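Local coordinates for protein transcobalamin-1 (Homo sapiens, PDB 4KKI) that carries vitamin B12, holding it with femtomolar affinity and shielding it from stomach acid, at residues L147-L152 with G188-L193; A247-F252 with K297-I302. All blocks are in the same frame, centred on the assembly; numbering follows the deposited sequence.

Contact 1 of 2, residues L147-L152 with G188-L193; sequences LSLDVL and GAMAVL
Two neighbouring helices of the alpha6-alpha6 barrel, 144-156 and 185-203, meet where Ser148, Leu149 and Leu152 close around Met190. Their short segments run nearly the same way, with axes 8.2 Å apart and 16° between their directions. The closest backbone approach is at Ser148, a small residue whose CB lies 3.6 Å from Met190 CG. Its hydroxyl sits beside the neighbouring helix, OG being 3.3 Å from Ala191 CA, yet it bonds backward within its own helix: with OG anti to the carbonyl carbon (chi1 -58°), it donates to Tyr144 O, so the buried polar atom is satisfied and offers the neighbour only van der Waals contact. Met190 leaves its backbone with CG anti to the backbone N, then bends at both following torsions, bringing SD to 3.7 Å from Leu149 CD2. Leu152 comes across the thioether at about a right angle, its CD2 4.1 Å from Met190 SD, while its other methyl, CD1, rests 3.8 Å from Leu193 O. An alanine in place of Met190 would probably open a gap beside the Leu149 and Leu152 methyls, leaving both leucines freer to turn. The nearest atoms of the Leu149 side chain and bound cyanocobalamin are about 4 Å apart. Near-parallel helices with another between them in sequence are typical of the alpha6-alpha6 barrel, where alternate helices point the same way.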
ATOM      1  N   LEU A 147      -1.454   5.825   8.779  1.00 38.21           N
ATOM      2  CA  LEU A 147      -0.891   6.548   9.910  1.00 45.54           C
ATOM      3  C   LEU A 147       0.610   6.722   9.725  1.00 49.79           C
ATOM      4  O   LEU A 147       1.176   7.759  10.080  1.00 44.20           O
ATOM      5  CB  LEU A 147      -1.170   5.803  11.215  1.00 54.45           C
ATOM      6  CG  LEU A 147      -1.114   6.646  12.488  1.00 59.07           C
ATOM      7  CD1 LEU A 147      -2.311   7.583  12.552  1.00 57.47           C
ATOM      8  CD2 LEU A 147      -1.055   5.761  13.717  1.00 59.05           C
ATOM      9  N   SER A 148       1.249   5.702   9.158  1.00 42.83           N
ATOM     10  CA  SER A 148       2.677   5.754   8.874  1.00 45.85           C
ATOM     11  C   SER A 148       2.940   6.705   7.718  1.00 39.86           C
ATOM     12  O   SER A 148       3.906   7.467   7.736  1.00 47.22           O
ATOM     13  CB  SER A 148       3.209   4.361   8.536  1.00 36.71           C
ATOM     14  OG  SER A 148       2.973   3.452   9.593  1.00 38.68           O
ATOM     15  N   LEU A 149       2.076   6.647   6.709  1.00 35.30           N
ATOM     16  CA  LEU A 149       2.141   7.588   5.598  1.00 35.19           C
ATOM     17  C   LEU A 149       2.026   9.021   6.113  1.00 32.84           C
ATOM     18  O   LEU A 149       2.720   9.916   5.634  1.00 35.62           O
ATOM     19  CB  LEU A 149       1.034   7.303   4.578  1.00 33.87           C
ATOM     20  CG  LEU A 149       1.250   6.153   3.592  1.00 40.25           C
ATOM     21  CD1 LEU A 149      -0.007   5.904   2.767  1.00 28.79           C
ATOM     22  CD2 LEU A 149       2.428   6.455   2.685  1.00 34.02           C
ATOM     23  N   ASP A 150       1.155   9.225   7.099  1.00 33.03           N
ATOM     24  CA  ASP A 150       0.944  10.551   7.676  1.00 44.05           C
ATOM     25  C   ASP A 150       2.205  11.091   8.336  1.00 42.37           C
ATOM     26  O   ASP A 150       2.638  12.207   8.046  1.00 46.68           O
ATOM     27  CB  ASP A 150      -0.196  10.519   8.694  1.00 41.33           C
ATOM     28  CG  ASP A 150      -1.525  10.158   8.069  1.00 46.46           C
ATOM     29  OD1 ASP A 150      -1.697  10.396   6.855  1.00 42.51           O
ATOM     30  OD2 ASP A 150      -2.395   9.628   8.791  1.00 46.05           O
ATOM     31  N   VAL A 151       2.785  10.296   9.227  1.00 39.41           N
ATOM     32  CA  VAL A 151       4.003  10.688   9.922  1.00 34.96           C
ATOM     33  C   VAL A 151       5.142  10.918   8.932  1.00 43.53           C
ATOM     34  O   VAL A 151       5.896  11.882   9.056  1.00 44.40           O
ATOM     35  CB  VAL A 151       4.419   9.633  10.967  1.00 38.55           C
ATOM     36  CG1 VAL A 151       5.746  10.009  11.613  1.00 42.19           C
ATOM     37  CG2 VAL A 151       3.333   9.483  12.020  1.00 37.89           C
ATOM     38  N   LEU A 152       5.248  10.039   7.939  1.00 40.60           N
ATOM     39  CA  LEU A 152       6.295  10.140   6.927  1.00 38.88           C
ATOM     40  C   LEU A 152       6.221  11.467   6.177  1.00 43.54           C
ATOM     41  O   LEU A 152       7.224  12.169   6.039  1.00 43.84           O
ATOM     42  CB  LEU A 152       6.206   8.970   5.943  1.00 39.96           C
ATOM     43  CG  LEU A 152       7.185   8.959   4.765  1.00 41.54           C
ATOM     44  CD1 LEU A 152       8.626   8.983   5.253  1.00 34.68           C
ATOM     45  CD2 LEU A 152       6.938   7.746   3.873  1.00 40.24           C
ATOM     46  N   GLY A 188       4.068  -2.642   8.574  1.00 36.44           N
ATOM     47  CA  GLY A 188       5.353  -2.625   9.249  1.00 29.99           C
ATOM     48  C   GLY A 188       6.422  -1.903   8.446  1.00 40.83           C
ATOM     49  O   GLY A 188       7.228  -1.157   9.001  1.00 37.53           O
ATOM     50  N   ALA A 189       6.419  -2.117   7.134  1.00 32.46           N
ATOM     51  CA  ALA A 189       7.404  -1.498   6.258  1.00 34.48           C
ATOM     52  C   ALA A 189       7.222   0.012   6.203  1.00 36.30           C
ATOM     53  O   ALA A 189       8.190   0.766   6.318  1.00 34.15           O
ATOM     54  CB  ALA A 189       7.329  -2.095   4.855  1.00 32.34           C
ATOM     55  N   MET A 190       5.980   0.455   6.031  1.00 29.04           N
ATOM     56  CA  MET A 190       5.704   1.885   5.964  1.00 36.52           C
ATOM     57  C   MET A 190       5.995   2.553   7.306  1.00 35.52           C
ATOM     58  O   MET A 190       6.461   3.693   7.353  1.00 39.27           O
ATOM     59  CB  MET A 190       4.264   2.156   5.519  1.00 32.32           C
ATOM     60  CG  MET A 190       4.023   3.602   5.078  1.00 34.17           C
ATOM     61  SD  MET A 190       5.066   4.097   3.684  1.00 38.78           S
ATOM     62  CE  MET A 190       4.464   3.000   2.401  1.00 30.97           C
ATOM     63  N   ALA A 191       5.731   1.833   8.394  1.00 34.78           N
ATOM     64  CA  ALA A 191       6.041   2.331   9.732  1.00 39.27           C
ATOM     65  C   ALA A 191       7.545   2.522   9.894  1.00 41.04           C
ATOM     66  O   ALA A 191       7.996   3.537  10.423  1.00 39.21           O
ATOM     67  CB  ALA A 191       5.504   1.383  10.794  1.00 39.22           C
ATOM     68  N   VAL A 192       8.316   1.544   9.429  1.00 36.85           N
ATOM     69  CA  VAL A 192       9.771   1.637   9.458  1.00 37.61           C
ATOM     70  C   VAL A 192      10.273   2.858   8.691  1.00 34.05           C
ATOM     71  O   VAL A 192      11.166   3.566   9.157  1.00 37.93           O
ATOM     72  CB  VAL A 192      10.429   0.361   8.896  1.00 38.58           C
ATOM     73  CG1 VAL A 192      11.898   0.603   8.582  1.00 36.18           C
ATOM     74  CG2 VAL A 192      10.271  -0.787   9.882  1.00 29.06           C
ATOM     75  N   LEU A 193       9.690   3.110   7.523  1.00 29.54           N
ATOM     76  CA  LEU A 193      10.087   4.262   6.717  1.00 34.12           C
ATOM     77  C   LEU A 193       9.761   5.559   7.447  1.00 42.83           C
ATOM     78  O   LEU A 193      10.543   6.511   7.423  1.00 39.35           O
ATOM     79  CB  LEU A 193       9.392   4.237   5.352  1.00 31.69           C
ATOM     80  CG  LEU A 193       9.821   3.130   4.388  1.00 39.57           C
ATOM     81  CD1 LEU A 193       8.906   3.096   3.179  1.00 41.12           C
ATOM     82  CD2 LEU A 193      11.267   3.328   3.958  1.00 33.83           C
TER

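Contact 2 of 2, residues A247-F252 with K297-I302; sequences AMQALF and KTFLDI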
ATOM      1  N   ALA A 247       8.682  -3.516   1.482  1.00 38.92           N
ATOM      2  CA  ALA A 247       9.491  -4.184   2.495  1.00 43.63           C
ATOM      3  C   ALA A 247      10.972  -3.967   2.193  1.00 40.04           C
ATOM      4  O   ALA A 247      11.766  -3.725   3.101  1.00 33.14           O
ATOM      5  CB  ALA A 247       9.161  -5.667   2.566  1.00 35.66           C
ATOM      6  N   MET A 248      11.331  -4.045   0.912  1.00 35.37           N
ATOM      7  CA  MET A 248      12.698  -3.771   0.475  1.00 36.17           C
ATOM      8  C   MET A 248      13.126  -2.350   0.847  1.00 38.57           C
ATOM      9  O   MET A 248      14.241  -2.143   1.325  1.00 40.62           O
ATOM     10  CB  MET A 248      12.852  -3.990  -1.036  1.00 41.23           C
ATOM     11  CG  MET A 248      12.680  -5.437  -1.496  1.00 29.08           C
ATOM     12  SD  MET A 248      12.734  -5.626  -3.295  1.00 38.13           S
ATOM     13  CE  MET A 248      14.425  -5.150  -3.641  1.00 29.63           C
ATOM     14  N   GLN A 249      12.236  -1.381   0.633  1.00 35.08           N
ATOM     15  CA  GLN A 249      12.504   0.004   1.018  1.00 37.12           C
ATOM     16  C   GLN A 249      12.836   0.097   2.499  1.00 37.43           C
ATOM     17  O   GLN A 249      13.822   0.725   2.888  1.00 39.66           O
ATOM     18  CB  GLN A 249      11.302   0.905   0.729  1.00 32.78           C
ATOM     19  CG  GLN A 249      11.023   1.163  -0.736  1.00 38.39           C
ATOM     20  CD  GLN A 249      10.002   2.266  -0.934  1.00 40.99           C
ATOM     21  OE1 GLN A 249      10.019   3.274  -0.225  1.00 31.73           O
ATOM     22  NE2 GLN A 249       9.099   2.077  -1.889  1.00 32.54           N
ATOM     23  N   ALA A 250      11.999  -0.531   3.320  1.00 34.19           N
ATOM     24  CA  ALA A 250      12.190  -0.529   4.766  1.00 38.02           C
ATOM     25  C   ALA A 250      13.537  -1.135   5.154  1.00 43.41           C
ATOM     26  O   ALA A 250      14.230  -0.613   6.026  1.00 38.93           O
ATOM     27  CB  ALA A 250      11.052  -1.270   5.449  1.00 37.43           C
ATOM     28  N   LEU A 251      13.907  -2.232   4.498  1.00 37.45           N
ATOM     29  CA  LEU A 251      15.181  -2.888   4.774  1.00 34.89           C
ATOM     30  C   LEU A 251      16.362  -2.096   4.213  1.00 45.89           C
ATOM     31  O   LEU A 251      17.467  -2.151   4.758  1.00 41.58           O
ATOM     32  CB  LEU A 251      15.188  -4.321   4.231  1.00 33.83           C
ATOM     33  CG  LEU A 251      14.192  -5.298   4.865  1.00 44.80           C
ATOM     34  CD1 LEU A 251      14.317  -6.674   4.235  1.00 48.45           C
ATOM     35  CD2 LEU A 251      14.387  -5.379   6.375  1.00 43.06           C
ATOM     36  N   PHE A 252      16.124  -1.366   3.124  1.00 39.53           N
ATOM     37  CA  PHE A 252      17.141  -0.494   2.536  1.00 41.18           C
ATOM     38  C   PHE A 252      17.659   0.524   3.546  1.00 41.30           C
ATOM     39  O   PHE A 252      18.857   0.786   3.617  1.00 39.74           O
ATOM     40  CB  PHE A 252      16.584   0.265   1.324  1.00 38.40           C
ATOM     41  CG  PHE A 252      16.539  -0.543   0.056  1.00 32.81           C
ATOM     42  CD1 PHE A 252      16.989  -1.853   0.030  1.00 29.71           C
ATOM     43  CD2 PHE A 252      16.058   0.019  -1.114  1.00 31.85           C
ATOM     44  CE1 PHE A 252      16.949  -2.589  -1.139  1.00 36.03           C
ATOM     45  CE2 PHE A 252      16.019  -0.709  -2.288  1.00 38.40           C
ATOM     46  CZ  PHE A 252      16.465  -2.017  -2.300  1.00 35.14           C
ATOM     47  N   LYS A 297      15.597   2.904  -4.707  1.00 44.20           N
ATOM     48  CA  LYS A 297      15.032   4.115  -4.127  1.00 35.03           C
ATOM     49  C   LYS A 297      14.022   3.786  -3.037  1.00 38.50           C
ATOM     50  O   LYS A 297      13.378   2.737  -3.072  1.00 41.57           O
ATOM     51  CB  LYS A 297      14.361   4.957  -5.215  1.00 38.98           C
ATOM     52  CG  LYS A 297      15.316   5.495  -6.271  1.00 41.17           C
ATOM     53  CD  LYS A 297      16.203   6.589  -5.701  1.00 51.89           C
ATOM     54  CE  LYS A 297      17.142   7.146  -6.755  1.00 64.61           C
ATOM     55  NZ  LYS A 297      18.034   8.200  -6.194  1.00 79.23           N
ATOM     56  N   THR A 298      13.896   4.684  -2.065  1.00 33.03           N
ATOM     57  CA  THR A 298      12.864   4.570  -1.040  1.00 36.53           C
ATOM     58  C   THR A 298      12.137   5.903  -0.913  1.00 42.78           C
ATOM     59  O   THR A 298      12.538   6.895  -1.520  1.00 38.68           O
ATOM     60  CB  THR A 298      13.446   4.209   0.342  1.00 35.30           C
ATOM     61  OG1 THR A 298      13.989   5.384   0.960  1.00 36.77           O
ATOM     62  CG2 THR A 298      14.530   3.146   0.221  1.00 33.22           C
ATOM     63  N   PHE A 299      11.078   5.928  -0.112  1.00 41.12           N
ATOM     64  CA  PHE A 299      10.347   7.166   0.136  1.00 32.44           C
ATOM     65  C   PHE A 299      11.207   8.227   0.825  1.00 45.94           C
ATOM     66  O   PHE A 299      10.865   9.408   0.814  1.00 44.65           O
ATOM     67  CB  PHE A 299       9.081   6.901   0.956  1.00 37.52           C
ATOM     68  CG  PHE A 299       7.948   6.311   0.159  1.00 32.95           C
ATOM     69  CD1 PHE A 299       8.056   6.148  -1.212  1.00 41.79           C
ATOM     70  CD2 PHE A 299       6.773   5.930   0.782  1.00 49.94           C
ATOM     71  CE1 PHE A 299       7.014   5.608  -1.944  1.00 50.54           C
ATOM     72  CE2 PHE A 299       5.725   5.395   0.055  1.00 50.48           C
ATOM     73  CZ  PHE A 299       5.846   5.234  -1.310  1.00 46.58           C
ATOM     74  N   LEU A 300      12.321   7.811   1.419  1.00 41.15           N
ATOM     75  CA  LEU A 300      13.201   8.747   2.116  1.00 44.22           C
ATOM     76  C   LEU A 300      14.100   9.534   1.166  1.00 43.90           C
ATOM     77  O   LEU A 300      14.803  10.453   1.586  1.00 45.60           O
ATOM     78  CB  LEU A 300      14.049   8.022   3.159  1.00 42.25           C
ATOM     79  CG  LEU A 300      13.268   7.352   4.289  1.00 50.81           C
ATOM     80  CD1 LEU A 300      14.226   6.764   5.305  1.00 51.94           C
ATOM     81  CD2 LEU A 300      12.317   8.340   4.947  1.00 48.26           C
ATOM     82  N   ASP A 301      14.073   9.174  -0.114  1.00 44.60           N
ATOM     83  CA  ASP A 301      14.850   9.889  -1.122  1.00 48.57           C
ATOM     84  C   ASP A 301      14.114  11.132  -1.611  1.00 50.99           C
ATOM     85  O   ASP A 301      14.585  11.837  -2.502  1.00 53.41           O
ATOM     86  CB  ASP A 301      15.182   8.969  -2.295  1.00 47.87           C
ATOM     87  CG  ASP A 301      16.127   7.859  -1.902  1.00 52.21           C
ATOM     88  OD1 ASP A 301      16.971   8.093  -1.014  1.00 48.88           O
ATOM     89  OD2 ASP A 301      16.022   6.753  -2.471  1.00 56.71           O
ATOM     90  N   ILE A 302      12.953  11.390  -1.019  1.00 49.15           N
ATOM     91  CA  ILE A 302      12.186  12.587  -1.323  1.00 61.13           C
ATOM     92  C   ILE A 302      12.849  13.826  -0.722  1.00 67.81           C
ATOM     93  O   ILE A 302      12.843  14.025   0.495  1.00 68.66           O
ATOM     94  CB  ILE A 302      10.738  12.465  -0.811  1.00 59.15           C
ATOM     95  CG1 ILE A 302      10.000  11.368  -1.582  1.00 55.25           C
ATOM     96  CG2 ILE A 302      10.009  13.789  -0.947  1.00 70.72           C
ATOM     97  CD1 ILE A 302       8.600  11.091  -1.077  1.00 52.42           C
TER
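Gln249 and Phe299 are joined by a side-chain-to-backbone bond that ties helix 244-252 to an ST turn, built on Thr298, in the loop after helix 284-294. Phe299 N donates to Gln249 OE1 over 2.9 Å, bent to 138° at the hydrogen and arriving 38° out of the carbonyl plane, so the amide does not receive it on a lone pair. The same oxygen lies over one face of the Phe299 ring, 3.6 Å from its CD1, and against Thr298 CA. The rest of the glutamine takes part as well: CB packs on the Thr298 side chain, CG lies 3.7 Å from Lys297 O, and the extended chain beyond carries the amide to the turn. Beside it, Thr298 CG2 rests 3.7 Å from Phe252 CB and meets the edge of the Phe252 ring, near its plane.

A second layer packs on these partners: Met248 C lies over one face of the Phe252 ring, offset toward the rim, and Ala293 of helix 284-294 touches both Gln249 and Phe252. Leu59 and Leu63 of helix 55-63 pack on Phe299. Within the loop, Asp301 OD2 accepts from Thr298 N, holding the turn from its far end. The turn itself closes through the threonine hydroxyl: OG1 stands between the backbone N and the carbonyl carbon, the crowded position (chi1 80°), where Thr298 OG1 accepts a hydrogen bond from Leu300 N at 3.0 Å.

Contact 1 closes before contact 2 opens along the chain, and both belong to the N-terminal alpha domain, their centres 11 Å apart. Helices 144-156, 185-203 and 244-252 follow in that order along the chain, with other helices between them, and the loop 297-302 touches all three. Phe299 is one shared element: its CE2 lies 3.6 Å from Met190 CE, and its CD2 equally near Leu152 CD2. A second junction joins Leu193 CD1 to Gln249 OE1, again at 3.6 Å. The two contacts therefore form one continuous buried region of the helical barrel, which approaches cyanocobalamin through Leu149 of contact 1, whereas the nearest atom of the Phe299 side chain is about 9 Å from the ligand.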